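Local coordinates for protein glucose-1-phosphate uridylyltransferase (Sphingomonas elodea, PDB 2UX8) that probably catalyses the formation of UDP-glucose and diphosphate from UTP and alpha-D-glucose 1-phosphate, the sugar phosphate it is seen to bind, at residues C[17-22]-C[49-54]; C[64-69]-C[120-125]; C[219-224]-C[244-249]. All blocks are in the same frame, centred on the assembly; numbering follows the deposited sequence.

Contact 1: residues C[17-22]-C[49-54]; sequences AVFPVA and QYAVDE
Phe-19 on strand 16-21 reaches across to Ala-51 and Val-52 on helix 47-57. Its CB points at the helix, and with CG anti to the carbonyl carbon (chi1 -55°) the ring is carried toward the helix, where CE2 and CZ make the contacts. CE2 does most of the touching: it lies 3.7 Å from Val-52 CG1 and 4.0 Å from Ala-51 CB. The same ring atom also faces the backbone, with Ala-51 O at the ring edge near its plane, 3.9 Å from Phe-19 CE2. At the tip, Phe-19 CZ rests 3.8 Å from Val-52 CG1, the two side chains crossing at about a right angle. Beyond the pair, Phe-65 of the next strand meets the Phe-19 ring, and Met-63 touches both Phe-19 and Val-52. This is the strand-to-helix half of a beta-alpha-beta crossover, in which 16-21, 47-57 and 62-67 follow one another and the two strands are parallel neighbours. No hydrogen bond joins the two segments, so their buried contact relies on non-directional apolar packing, to which the slightly positive ring edge facing Ala-51 O probably adds a weak electrostatic gain.

Contact 2: residues C[64-69]-C[120-125]; sequences IFVTGR and GHAVWC
Ala-122 O sits where helix 119-125 meets Val-66 of strand 62-67: it accepts a hydrogen bond from Cys-125 N, 3.0 Å away, while the isopropyl group of Val-66 covers it from the strand. Cys-125 N is shared, since it also makes a weak bond to His-121 O. One turn of the helix thus keeps its carbonyl engaged, although an apolar group is laid over it.

Val-66 brings both branches to that oxygen. Its CG2 comes within 3.8 Å of Ala-122 O and its CG1 within 3.9 Å. CG2 reaches further along the helix surface, to Ala-122 CB at 4.0 Å and, more loosely, to Cys-125 CB at 4.4 Å. Ala-122 and Cys-125 are three residues apart and so lie on the same side of the helix, leaving the valine branch to bridge them. The small methyl of Ala-122 lets the backbones draw near, with Val-66 CA and Ala-122 CA 6.5 Å apart.

The fold explains the pairing. In this GT-A nucleotidyltransferase, alternate residues of strand 62-67 serve opposite faces of the sheet: Phe-65 turns to the aromatic cluster with Phe-19, Tyr-110 and Phe-78, whereas Val-66 faces helix 119-125. Gln-113 touches both Val-66 and Ala-122 from a neighbouring loop. Further out the assembly takes part, with Pro-105 of a second subunit packing on Trp-124 and Cys-125, and Arg-69 forming salt bridges to Asp-79 of that subunit and Glu-83 of a third.

Contact 3: residues C[219-224]-C[244-249]; sequences QPEVMR and QRMIGD
The backbones of 219-224, which enters helix 221-228, and of 244-249, an irregular stretch, come closest at Val-222 and Met-246, whose CA atoms are 7.7 Å apart. The gap is filled mainly by one long side chain. Met-246 points from the loop at the first turn of the helix, its CG anti to the carbonyl carbon (chi1 -68°), and the chain stays extended at the next bond before bending at chi3. The sulfur therefore lies nearest Glu-221 and the methyl nearest Val-222, though each is also within about 4 Å of the other residue.

Met-246 SD lies against the inner part of Glu-221, 3.3 Å from Glu-221 CB and 3.7 Å from Glu-221 CG. The glutamate chain crosses the methionine at about a right angle and, bent at chi2, carries its carboxylate away from the loop, so its aliphatic base alone serves the contact. Past the bend, Met-246 CE turns to Val-222 CG2, 3.5 Å away, in an apolar pairing. The methionine thus spans two consecutive helix residues. At the helix side, Val-222 N bonds to Gln-219 O over 2.8 Å, a bond in the turn that leads into the helix.

No hydrogen bond links the segments. Asn-164 of strand 164-170 touches both Val-222 and Met-246 from the sheet, and Ile-225, one turn further along the helix, also packs on Met-246. Strands 215-218 and 252-256 both pair with strand 164-170, and the contact lies within the connection between them, which includes helices 221-228 and 240-244: a helix laid beside the mixed sheet of a GT-A nucleotidyltransferase, joined through the Met-246 side chain to the loop that returns the chain to that sheet.

Contacts 1 and 2 meet in one sheet, where Ala-17 O is probably hydrogen-bonded to Ile-64 N at 2.9 Å. Their helices pack on opposite faces of that sheet, the two contact centres being 12 Å apart. Contact 3 lies further off, its centre 19 Å from that of contact 2 and 22 Å from that of contact 1, yet Val-123 and Trp-124 of contact 2 pack on Met-223 of contact 3. None of the touching residues belongs to the glucose-1-phosphate pocket. Measured to the bound ligand, the side chain of Ala-122 is nearest at about 9 Å, followed by Val-222 at about 12 Å and Ala-51 at about 13 Å.

Contact 1: residues C[17-22]-C[49-54]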
ATOM      1  N   ALA C  17       9.945 -20.745 -11.966  1.00 36.49           N
ATOM      2  CA  ALA C  17      10.416 -19.609 -12.740  1.00 34.95           C
ATOM      3  C   ALA C  17      10.628 -18.410 -11.818  1.00 34.53           C
ATOM      4  O   ALA C  17       9.848 -18.170 -10.889  1.00 33.83           O
ATOM      5  CB  ALA C  17       9.410 -19.263 -13.818  1.00 21.63           C
ATOM      6  N   VAL C  18      11.695 -17.660 -12.078  1.00 29.36           N
ATOM      7  CA  VAL C  18      12.017 -16.485 -11.282  1.00 28.67           C
ATOM      8  C   VAL C  18      11.836 -15.238 -12.120  1.00 28.51           C
ATOM      9  O   VAL C  18      12.356 -15.151 -13.228  1.00 28.62           O
ATOM     10  CB  VAL C  18      13.461 -16.541 -10.773  1.00 39.86           C
ATOM     11  CG1 VAL C  18      13.819 -15.247 -10.057  1.00 39.97           C
ATOM     12  CG2 VAL C  18      13.620 -17.719  -9.844  1.00 38.64           C
ATOM     13  N   PHE C  19      11.096 -14.269 -11.587  1.00 34.80           N
ATOM     14  CA  PHE C  19      10.834 -13.025 -12.311  1.00 34.80           C
ATOM     15  C   PHE C  19      11.433 -11.824 -11.613  1.00 35.67           C
ATOM     16  O   PHE C  19      10.938 -11.402 -10.576  1.00 36.22           O
ATOM     17  CB  PHE C  19       9.332 -12.786 -12.446  1.00 30.32           C
ATOM     18  CG  PHE C  19       8.580 -13.916 -13.090  1.00 29.10           C
ATOM     19  CD1 PHE C  19       8.369 -15.114 -12.414  1.00 30.86           C
ATOM     20  CD2 PHE C  19       8.057 -13.773 -14.365  1.00 28.52           C
ATOM     21  CE1 PHE C  19       7.641 -16.144 -13.003  1.00 30.82           C
ATOM     22  CE2 PHE C  19       7.328 -14.798 -14.963  1.00 28.31           C
ATOM     23  CZ  PHE C  19       7.117 -15.983 -14.283  1.00 29.16           C
ATOM     24  N   PRO C  20      12.516 -11.258 -12.165  1.00 35.33           N
ATOM     25  CA  PRO C  20      13.140 -10.083 -11.535  1.00 35.46           C
ATOM     26  C   PRO C  20      12.237  -8.886 -11.800  1.00 35.55           C
ATOM     27  O   PRO C  20      12.174  -8.403 -12.917  1.00 35.19           O
ATOM     28  CB  PRO C  20      14.484  -9.954 -12.270  1.00 31.33           C
ATOM     29  CG  PRO C  20      14.741 -11.346 -12.809  1.00 31.42           C
ATOM     30  CD  PRO C  20      13.354 -11.776 -13.261  1.00 30.84           C
ATOM     31  N   VAL C  21      11.528  -8.418 -10.781  1.00 39.75           N
ATOM     32  CA  VAL C  21      10.623  -7.285 -10.947  1.00 41.01           C
ATOM     33  C   VAL C  21      10.879  -6.181  -9.924  1.00 43.36           C
ATOM     34  O   VAL C  21       9.943  -5.623  -9.370  1.00 43.95           O
ATOM     35  CB  VAL C  21       9.137  -7.731 -10.803  1.00 23.16           C
ATOM     36  CG1 VAL C  21       8.731  -8.608 -11.977  1.00 21.58           C
ATOM     37  CG2 VAL C  21       8.940  -8.477  -9.487  1.00 20.49           C
ATOM     38  N   ALA C  22      12.138  -5.853  -9.671  1.00 39.28           N
ATOM     39  CA  ALA C  22      12.435  -4.828  -8.685  1.00 41.04           C
ATOM     40  C   ALA C  22      13.147  -3.609  -9.252  1.00 42.78           C
ATOM     41  O   ALA C  22      13.790  -2.866  -8.518  1.00 43.35           O
ATOM     42  CB  ALA C  22      13.250  -5.430  -7.562  1.00 33.70           C
ATOM     43  N   GLN C  49       2.119 -10.027 -16.857  1.00 29.17           N
ATOM     44  CA  GLN C  49       1.035 -10.937 -17.190  1.00 29.14           C
ATOM     45  C   GLN C  49       1.487 -11.791 -18.375  1.00 28.64           C
ATOM     46  O   GLN C  49       1.421 -13.024 -18.314  1.00 28.29           O
ATOM     47  CB  GLN C  49      -0.234 -10.165 -17.534  1.00 45.59           C
ATOM     48  CG  GLN C  49      -1.434 -11.054 -17.761  1.00 48.27           C
ATOM     49  CD  GLN C  49      -1.734 -11.920 -16.570  1.00 54.38           C
ATOM     50  OE1 GLN C  49      -2.164 -11.430 -15.531  1.00 58.52           O
ATOM     51  NE2 GLN C  49      -1.501 -13.224 -16.705  1.00 56.35           N
ATOM     52  N   TYR C  50       1.978 -11.148 -19.434  1.00 37.83           N
ATOM     53  CA  TYR C  50       2.448 -11.889 -20.601  1.00 37.85           C
ATOM     54  C   TYR C  50       3.509 -12.894 -20.203  1.00 38.22           C
ATOM     55  O   TYR C  50       3.485 -14.051 -20.635  1.00 38.61           O
ATOM     56  CB  TYR C  50       3.042 -10.957 -21.646  1.00 22.94           C
ATOM     57  CG  TYR C  50       2.006 -10.210 -22.439  1.00 22.45           C
ATOM     58  CD1 TYR C  50       1.651  -8.907 -22.092  1.00 20.93           C
ATOM     59  CD2 TYR C  50       1.359 -10.811 -23.526  1.00 21.69           C
ATOM     60  CE1 TYR C  50       0.679  -8.216 -22.799  1.00 20.47           C
ATOM     61  CE2 TYR C  50       0.382 -10.122 -24.243  1.00 20.68           C
ATOM     62  CZ  TYR C  50       0.050  -8.820 -23.866  1.00 21.58           C
ATOM     63  OH  TYR C  50      -0.909  -8.101 -24.538  1.00 22.39           O
ATOM     64  N   ALA C  51       4.435 -12.439 -19.370  1.00 28.40           N
ATOM     65  CA  ALA C  51       5.526 -13.265 -18.905  1.00 28.11           C
ATOM     66  C   ALA C  51       5.082 -14.499 -18.121  1.00 28.14           C
ATOM     67  O   ALA C  51       5.630 -15.591 -18.327  1.00 28.09           O
ATOM     68  CB  ALA C  51       6.471 -12.426 -18.073  1.00 15.21           C
ATOM     69  N   VAL C  52       4.107 -14.349 -17.224  1.00 22.50           N
ATOM     70  CA  VAL C  52       3.671 -15.512 -16.462  1.00 23.01           C
ATOM     71  C   VAL C  52       2.806 -16.428 -17.331  1.00 24.05           C
ATOM     72  O   VAL C  52       2.786 -17.632 -17.131  1.00 24.71           O
ATOM     73  CB  VAL C  52       2.916 -15.123 -15.157  1.00 24.94           C
ATOM     74  CG1 VAL C  52       3.748 -14.160 -14.360  1.00 23.83           C
ATOM     75  CG2 VAL C  52       1.590 -14.511 -15.466  1.00 26.30           C
ATOM     76  N   ASP C  53       2.102 -15.859 -18.301  1.00 33.54           N
ATOM     77  CA  ASP C  53       1.283 -16.667 -19.188  1.00 34.65           C
ATOM     78  C   ASP C  53       2.223 -17.589 -19.924  1.00 35.57           C
ATOM     79  O   ASP C  53       1.978 -18.784 -20.069  1.00 36.20           O
ATOM     80  CB  ASP C  53       0.573 -15.795 -20.203  1.00 31.64           C
ATOM     81  CG  ASP C  53      -0.522 -14.973 -19.591  1.00 32.55           C
ATOM     82  OD1 ASP C  53      -1.065 -15.370 -18.530  1.00 31.30           O
ATOM     83  OD2 ASP C  53      -0.845 -13.935 -20.192  1.00 34.85           O
ATOM     84  N   GLU C  54       3.310 -16.993 -20.383  1.00 34.65           N
ATOM     85  CA  GLU C  54       4.342 -17.690 -21.101  1.00 34.85           C
ATOM     86  C   GLU C  54       4.835 -18.864 -20.255  1.00 34.95           C
ATOM     87  O   GLU C  54       4.932 -19.997 -20.735  1.00 36.21           O
ATOM     88  CB  GLU C  54       5.470 -16.700 -21.395  1.00 35.08           C
ATOM     89  CG  GLU C  54       6.466 -17.159 -22.420  1.00 36.31           C
ATOM     90  CD  GLU C  54       7.473 -16.093 -22.738  1.00 36.64           C
ATOM     91  OE1 GLU C  54       7.051 -14.956 -23.000  1.00 37.30           O
ATOM     92  OE2 GLU C  54       8.682 -16.387 -22.729  1.00 39.99           O
TER

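Contact 2: residues C[64-69]-C[120-125]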
ATOM      1  N   ILE C  64       8.059 -17.224  -8.825  1.00 32.13           N
ATOM      2  CA  ILE C  64       8.622 -16.568  -7.662  1.00 31.29           C
ATOM      3  C   ILE C  64       9.113 -15.198  -8.098  1.00 30.31           C
ATOM      4  O   ILE C  64      10.030 -15.062  -8.900  1.00 30.36           O
ATOM      5  CB  ILE C  64       9.713 -17.450  -6.947  1.00 49.04           C
ATOM      6  CG1 ILE C  64      11.049 -16.733  -6.901  1.00 50.47           C
ATOM      7  CG2 ILE C  64       9.822 -18.816  -7.597  1.00 49.49           C
ATOM      8  CD1 ILE C  64      11.290 -16.029  -5.597  1.00 52.87           C
ATOM      9  N   PHE C  65       8.413 -14.181  -7.601  1.00 35.37           N
ATOM     10  CA  PHE C  65       8.700 -12.776  -7.897  1.00 34.82           C
ATOM     11  C   PHE C  65       9.680 -12.196  -6.895  1.00 34.93           C
ATOM     12  O   PHE C  65       9.457 -12.286  -5.691  1.00 34.39           O
ATOM     13  CB  PHE C  65       7.431 -11.908  -7.801  1.00 30.46           C
ATOM     14  CG  PHE C  65       6.442 -12.101  -8.914  1.00 30.89           C
ATOM     15  CD1 PHE C  65       6.490 -13.214  -9.748  1.00 30.38           C
ATOM     16  CD2 PHE C  65       5.416 -11.179  -9.097  1.00 30.52           C
ATOM     17  CE1 PHE C  65       5.527 -13.402 -10.738  1.00 25.71           C
ATOM     18  CE2 PHE C  65       4.446 -11.372 -10.092  1.00 27.57           C
ATOM     19  CZ  PHE C  65       4.509 -12.483 -10.906  1.00 26.32           C
ATOM     20  N   VAL C  66      10.765 -11.607  -7.382  1.00 26.69           N
ATOM     21  CA  VAL C  66      11.706 -10.953  -6.484  1.00 27.68           C
ATOM     22  C   VAL C  66      11.446  -9.464  -6.745  1.00 28.92           C
ATOM     23  O   VAL C  66      11.861  -8.912  -7.765  1.00 29.20           O
ATOM     24  CB  VAL C  66      13.178 -11.410  -6.759  1.00 25.65           C
ATOM     25  CG1 VAL C  66      13.249 -12.147  -8.037  1.00 26.40           C
ATOM     26  CG2 VAL C  66      14.130 -10.235  -6.741  1.00 24.30           C
ATOM     27  N   THR C  67      10.704  -8.850  -5.819  1.00 34.77           N
ATOM     28  CA  THR C  67      10.278  -7.452  -5.916  1.00 36.52           C
ATOM     29  C   THR C  67      11.050  -6.365  -5.207  1.00 37.21           C
ATOM     30  O   THR C  67      12.015  -6.598  -4.481  1.00 36.80           O
ATOM     31  CB  THR C  67       8.839  -7.275  -5.433  1.00 46.51           C
ATOM     32  OG1 THR C  67       8.590  -8.192  -4.364  1.00 49.54           O
ATOM     33  CG2 THR C  67       7.857  -7.494  -6.553  1.00 48.04           C
ATOM     34  N   GLY C  68      10.559  -5.152  -5.431  1.00 48.61           N
ATOM     35  CA  GLY C  68      11.134  -3.966  -4.840  1.00 49.14           C
ATOM     36  C   GLY C  68      10.168  -3.324  -3.866  1.00 50.36           C
ATOM     37  O   GLY C  68       9.187  -3.937  -3.422  1.00 49.88           O
ATOM     38  N   ARG C  69      10.429  -2.059  -3.569  1.00 56.33           N
ATOM     39  CA  ARG C  69       9.635  -1.337  -2.611  1.00 57.11           C
ATOM     40  C   ARG C  69       8.263  -0.822  -3.008  1.00 57.99           C
ATOM     41  O   ARG C  69       7.307  -1.157  -2.352  1.00 59.31           O
ATOM     42  CB  ARG C  69      10.475  -0.223  -2.017  1.00 47.61           C
ATOM     43  CG  ARG C  69      10.221  -0.098  -0.547  1.00 47.80           C
ATOM     44  CD  ARG C  69      11.461   0.307   0.192  1.00 47.46           C
ATOM     45  NE  ARG C  69      12.515  -0.685   0.050  1.00 44.13           N
ATOM     46  CZ  ARG C  69      13.681  -0.427  -0.514  1.00 43.82           C
ATOM     47  NH1 ARG C  69      13.906   0.778  -0.977  1.00 43.67           N
ATOM     48  NH2 ARG C  69      14.626  -1.346  -0.598  1.00 40.27           N
ATOM     49  N   GLY C 120      21.998 -10.711 -11.117  1.00 42.69           N
ATOM     50  CA  GLY C 120      22.536 -11.845 -10.396  1.00 42.01           C
ATOM     51  C   GLY C 120      22.044 -11.864  -8.966  1.00 41.64           C
ATOM     52  O   GLY C 120      21.565 -12.887  -8.473  1.00 42.95           O
ATOM     53  N   HIS C 121      22.158 -10.722  -8.299  1.00 36.33           N
ATOM     54  CA  HIS C 121      21.729 -10.610  -6.918  1.00 35.40           C
ATOM     55  C   HIS C 121      20.257 -10.962  -6.800  1.00 34.28           C
ATOM     56  O   HIS C 121      19.848 -11.642  -5.859  1.00 34.69           O
ATOM     57  CB  HIS C 121      21.957  -9.186  -6.411  1.00 45.87           C
ATOM     58  CG  HIS C 121      21.370  -8.924  -5.059  1.00 47.50           C
ATOM     59  ND1 HIS C 121      21.922  -9.419  -3.897  1.00 48.67           N
ATOM     60  CD2 HIS C 121      20.268  -8.235  -4.688  1.00 48.48           C
ATOM     61  CE1 HIS C 121      21.187  -9.042  -2.867  1.00 48.74           C
ATOM     62  NE2 HIS C 121      20.176  -8.322  -3.320  1.00 49.84           N
ATOM     63  N   ALA C 122      19.470 -10.494  -7.760  1.00 39.01           N
ATOM     64  CA  ALA C 122      18.034 -10.739  -7.782  1.00 37.89           C
ATOM     65  C   ALA C 122      17.736 -12.236  -7.833  1.00 37.16           C
ATOM     66  O   ALA C 122      16.969 -12.770  -7.033  1.00 37.45           O
ATOM     67  CB  ALA C 122      17.420 -10.038  -8.983  1.00 22.45           C
ATOM     68  N   VAL C 123      18.349 -12.918  -8.786  1.00 33.32           N
ATOM     69  CA  VAL C 123      18.150 -14.347  -8.907  1.00 32.38           C
ATOM     70  C   VAL C 123      18.587 -15.024  -7.611  1.00 32.39           C
ATOM     71  O   VAL C 123      17.919 -15.926  -7.110  1.00 31.51           O
ATOM     72  CB  VAL C 123      18.955 -14.914 -10.109  1.00 25.71           C
ATOM     73  CG1 VAL C 123      18.963 -16.421 -10.082  1.00 23.72           C
ATOM     74  CG2 VAL C 123      18.335 -14.431 -11.406  1.00 23.68           C
ATOM     75  N   TRP C 124      19.715 -14.577  -7.073  1.00 26.13           N
ATOM     76  CA  TRP C 124      20.246 -15.126  -5.838  1.00 26.60           C
ATOM     77  C   TRP C 124      19.213 -15.069  -4.709  1.00 26.82           C
ATOM     78  O   TRP C 124      19.196 -15.929  -3.824  1.00 26.73           O
ATOM     79  CB  TRP C 124      21.489 -14.347  -5.433  1.00 34.21           C
ATOM     80  CG  TRP C 124      22.012 -14.690  -4.065  1.00 36.07           C
ATOM     81  CD1 TRP C 124      22.716 -15.803  -3.701  1.00 36.36           C
ATOM     82  CD2 TRP C 124      21.825 -13.932  -2.868  1.00 36.76           C
ATOM     83  NE1 TRP C 124      22.994 -15.777  -2.365  1.00 36.94           N
ATOM     84  CE2 TRP C 124      22.484 -14.627  -1.828  1.00 36.64           C
ATOM     85  CE3 TRP C 124      21.219 -12.702  -2.572  1.00 36.74           C
ATOM     86  CZ2 TRP C 124      22.481 -14.167  -0.511  1.00 35.54           C
ATOM     87  CZ3 TRP C 124      21.229 -12.257  -1.261  1.00 36.17           C
ATOM     88  CH2 TRP C 124      21.880 -12.968  -0.263  1.00 35.38           C
ATOM     89  N   CYS C 125      18.353 -14.056  -4.745  1.00 33.81           N
ATOM     90  CA  CYS C 125      17.330 -13.887  -3.726  1.00 33.60           C
ATOM     91  C   CYS C 125      16.361 -15.065  -3.642  1.00 34.40           C
ATOM     92  O   CYS C 125      15.781 -15.317  -2.593  1.00 34.39           O
ATOM     93  CB  CYS C 125      16.544 -12.600  -3.983  1.00 33.96           C
ATOM     94  SG  CYS C 125      17.428 -11.035  -3.654  1.00 30.03           S
TER

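Contact 3: residues C[219-224]-C[244-249]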
ATOM      1  N   GLN C 219      20.452 -24.625 -14.377  1.00 39.31           N
ATOM      2  CA  GLN C 219      20.586 -25.746 -13.460  1.00 40.40           C
ATOM      3  C   GLN C 219      20.954 -25.206 -12.093  1.00 41.48           C
ATOM      4  O   GLN C 219      21.627 -24.176 -11.977  1.00 41.01           O
ATOM      5  CB  GLN C 219      21.653 -26.724 -13.960  1.00 33.31           C
ATOM      6  CG  GLN C 219      21.261 -27.403 -15.258  1.00 31.98           C
ATOM      7  CD  GLN C 219      19.981 -28.198 -15.114  1.00 28.66           C
ATOM      8  OE1 GLN C 219      19.103 -28.150 -15.969  1.00 30.08           O
ATOM      9  NE2 GLN C 219      19.872 -28.939 -14.029  1.00 28.89           N
ATOM     10  N   PRO C 220      20.518 -25.899 -11.038  1.00 37.46           N
ATOM     11  CA  PRO C 220      20.782 -25.504  -9.654  1.00 39.14           C
ATOM     12  C   PRO C 220      22.235 -25.173  -9.316  1.00 40.55           C
ATOM     13  O   PRO C 220      22.493 -24.430  -8.366  1.00 40.52           O
ATOM     14  CB  PRO C 220      20.225 -26.679  -8.843  1.00 45.33           C
ATOM     15  CG  PRO C 220      20.314 -27.836  -9.797  1.00 44.76           C
ATOM     16  CD  PRO C 220      19.854 -27.211 -11.087  1.00 44.14           C
ATOM     17  N   GLU C 221      23.182 -25.696 -10.091  1.00 53.34           N
ATOM     18  CA  GLU C 221      24.586 -25.415  -9.815  1.00 54.33           C
ATOM     19  C   GLU C 221      24.863 -23.928 -10.000  1.00 54.70           C
ATOM     20  O   GLU C 221      25.799 -23.384  -9.413  1.00 55.41           O
ATOM     21  CB  GLU C 221      25.515 -26.227 -10.725  1.00 58.76           C
ATOM     22  CG  GLU C 221      24.850 -27.281 -11.611  1.00 61.17           C
ATOM     23  CD  GLU C 221      24.144 -28.396 -10.835  1.00 64.54           C
ATOM     24  OE1 GLU C 221      24.599 -28.741  -9.718  1.00 67.40           O
ATOM     25  OE2 GLU C 221      23.143 -28.943 -11.358  1.00 63.51           O
ATOM     26  N   VAL C 222      24.041 -23.266 -10.807  1.00 51.84           N
ATOM     27  CA  VAL C 222      24.229 -21.837 -11.040  1.00 52.04           C
ATOM     28  C   VAL C 222      23.892 -21.034  -9.789  1.00 52.19           C
ATOM     29  O   VAL C 222      24.524 -20.014  -9.516  1.00 52.29           O
ATOM     30  CB  VAL C 222      23.369 -21.331 -12.210  1.00 49.14           C
ATOM     31  CG1 VAL C 222      23.709 -19.869 -12.496  1.00 48.26           C
ATOM     32  CG2 VAL C 222      23.608 -22.198 -13.446  1.00 48.88           C
ATOM     33  N   MET C 223      22.890 -21.492  -9.040  1.00 51.81           N
ATOM     34  CA  MET C 223      22.508 -20.826  -7.795  1.00 52.18           C
ATOM     35  C   MET C 223      23.685 -20.936  -6.837  1.00 52.71           C
ATOM     36  O   MET C 223      24.126 -19.944  -6.256  1.00 52.72           O
ATOM     37  CB  MET C 223      21.284 -21.501  -7.167  1.00 44.69           C
ATOM     38  CG  MET C 223      19.956 -20.908  -7.577  1.00 43.45           C
ATOM     39  SD  MET C 223      19.658 -19.288  -6.852  1.00 38.29           S
ATOM     40  CE  MET C 223      20.439 -18.284  -7.949  1.00 39.96           C
ATOM     41  N   ARG C 224      24.182 -22.159  -6.685  1.00 44.57           N
ATOM     42  CA  ARG C 224      25.317 -22.451  -5.822  1.00 45.62           C
ATOM     43  C   ARG C 224      26.478 -21.518  -6.108  1.00 45.92           C
ATOM     44  O   ARG C 224      27.096 -20.984  -5.188  1.00 46.33           O
ATOM     45  CB  ARG C 224      25.769 -23.898  -6.032  1.00 63.40           C
ATOM     46  CG  ARG C 224      24.901 -24.941  -5.342  1.00 65.63           C
ATOM     47  CD  ARG C 224      23.440 -24.565  -5.436  1.00 70.59           C
ATOM     48  NE  ARG C 224      22.562 -25.448  -4.675  1.00 73.49           N
ATOM     49  CZ  ARG C 224      21.318 -25.128  -4.330  1.00 74.41           C
ATOM     50  NH1 ARG C 224      20.819 -23.945  -4.675  1.00 72.73           N
ATOM     51  NH2 ARG C 224      20.571 -25.987  -3.651  1.00 74.31           N
ATOM     52  N   GLN C 244      29.034 -18.755 -17.100  1.00 71.17           N
ATOM     53  CA  GLN C 244      30.363 -18.946 -17.665  1.00 72.56           C
ATOM     54  C   GLN C 244      31.005 -20.184 -17.060  1.00 73.25           C
ATOM     55  O   GLN C 244      31.368 -21.135 -17.756  1.00 73.26           O
ATOM     56  CB  GLN C 244      31.204 -17.732 -17.286  1.00 87.67           C
ATOM     57  CG  GLN C 244      31.568 -16.815 -18.411  1.00 88.48           C
ATOM     58  CD  GLN C 244      32.628 -17.419 -19.279  1.00 90.34           C
ATOM     59  OE1 GLN C 244      33.485 -18.144 -18.790  1.00 91.54           O
ATOM     60  NE2 GLN C 244      32.593 -17.117 -20.570  1.00 90.96           N
ATOM     61  N   ARG C 245      31.138 -20.150 -15.740  1.00 58.00           N
ATOM     62  CA  ARG C 245      31.763 -21.231 -15.000  1.00 58.92           C
ATOM     63  C   ARG C 245      31.131 -22.575 -15.229  1.00 59.27           C
ATOM     64  O   ARG C 245      31.540 -23.565 -14.633  1.00 59.17           O
ATOM     65  CB  ARG C 245      31.772 -20.921 -13.502  1.00 80.28           C
ATOM     66  CG  ARG C 245      33.005 -20.180 -13.044  1.00 80.98           C
ATOM     67  CD  ARG C 245      33.605 -20.870 -11.853  1.00 82.96           C
ATOM     68  NE  ARG C 245      33.324 -20.137 -10.632  1.00 84.21           N
ATOM     69  CZ  ARG C 245      32.872 -20.697  -9.520  1.00 84.55           C
ATOM     70  NH1 ARG C 245      32.647 -22.002  -9.485  1.00 83.90           N
ATOM     71  NH2 ARG C 245      32.657 -19.953  -8.445  1.00 83.95           N
ATOM     72  N   MET C 246      30.124 -22.614 -16.088  1.00 79.98           N
ATOM     73  CA  MET C 246      29.473 -23.874 -16.362  1.00 81.45           C
ATOM     74  C   MET C 246      29.373 -24.207 -17.822  1.00 81.17           C
ATOM     75  O   MET C 246      28.383 -24.769 -18.282  1.00 81.91           O
ATOM     76  CB  MET C 246      28.105 -23.928 -15.700  1.00108.08           C
ATOM     77  CG  MET C 246      28.203 -23.981 -14.193  1.00109.74           C
ATOM     78  SD  MET C 246      26.764 -24.657 -13.382  1.00110.92           S
ATOM     79  CE  MET C 246      25.654 -24.801 -14.712  1.00109.23           C
ATOM     80  N   ILE C 247      30.419 -23.852 -18.552  1.00 80.88           N
ATOM     81  CA  ILE C 247      30.480 -24.165 -19.967  1.00 80.52           C
ATOM     82  C   ILE C 247      31.088 -25.558 -20.148  1.00 80.12           C
ATOM     83  O   ILE C 247      30.589 -26.377 -20.914  1.00 79.74           O
ATOM     84  CB  ILE C 247      31.376 -23.170 -20.727  1.00102.80           C
ATOM     85  CG1 ILE C 247      30.876 -21.746 -20.535  1.00102.33           C
ATOM     86  CG2 ILE C 247      31.371 -23.486 -22.207  1.00102.72           C
ATOM     87  CD1 ILE C 247      31.832 -20.698 -21.042  1.00102.10           C
ATOM     88  N   GLY C 248      32.165 -25.819 -19.424  1.00 72.27           N
ATOM     89  CA  GLY C 248      32.860 -27.076 -19.575  1.00 71.69           C
ATOM     90  C   GLY C 248      32.221 -28.326 -19.035  1.00 70.95           C
ATOM     91  O   GLY C 248      32.694 -29.403 -19.340  1.00 71.29           O
ATOM     92  N   ASP C 249      31.176 -28.249 -18.233  1.00 74.77           N
ATOM     93  CA  ASP C 249      30.666 -29.520 -17.782  1.00 73.60           C
ATOM     94  C   ASP C 249      29.180 -29.778 -17.863  1.00 72.02           C
ATOM     95  O   ASP C 249      28.694 -30.790 -17.371  1.00 72.81           O
ATOM     96  CB  ASP C 249      31.243 -29.871 -16.405  1.00127.18           C
ATOM     97  CG  ASP C 249      30.547 -29.193 -15.281  1.00127.18           C
ATOM     98  OD1 ASP C 249      29.322 -29.362 -15.173  1.00127.94           O
ATOM     99  OD2 ASP C 249      31.234 -28.515 -14.494  1.00127.18           O
TER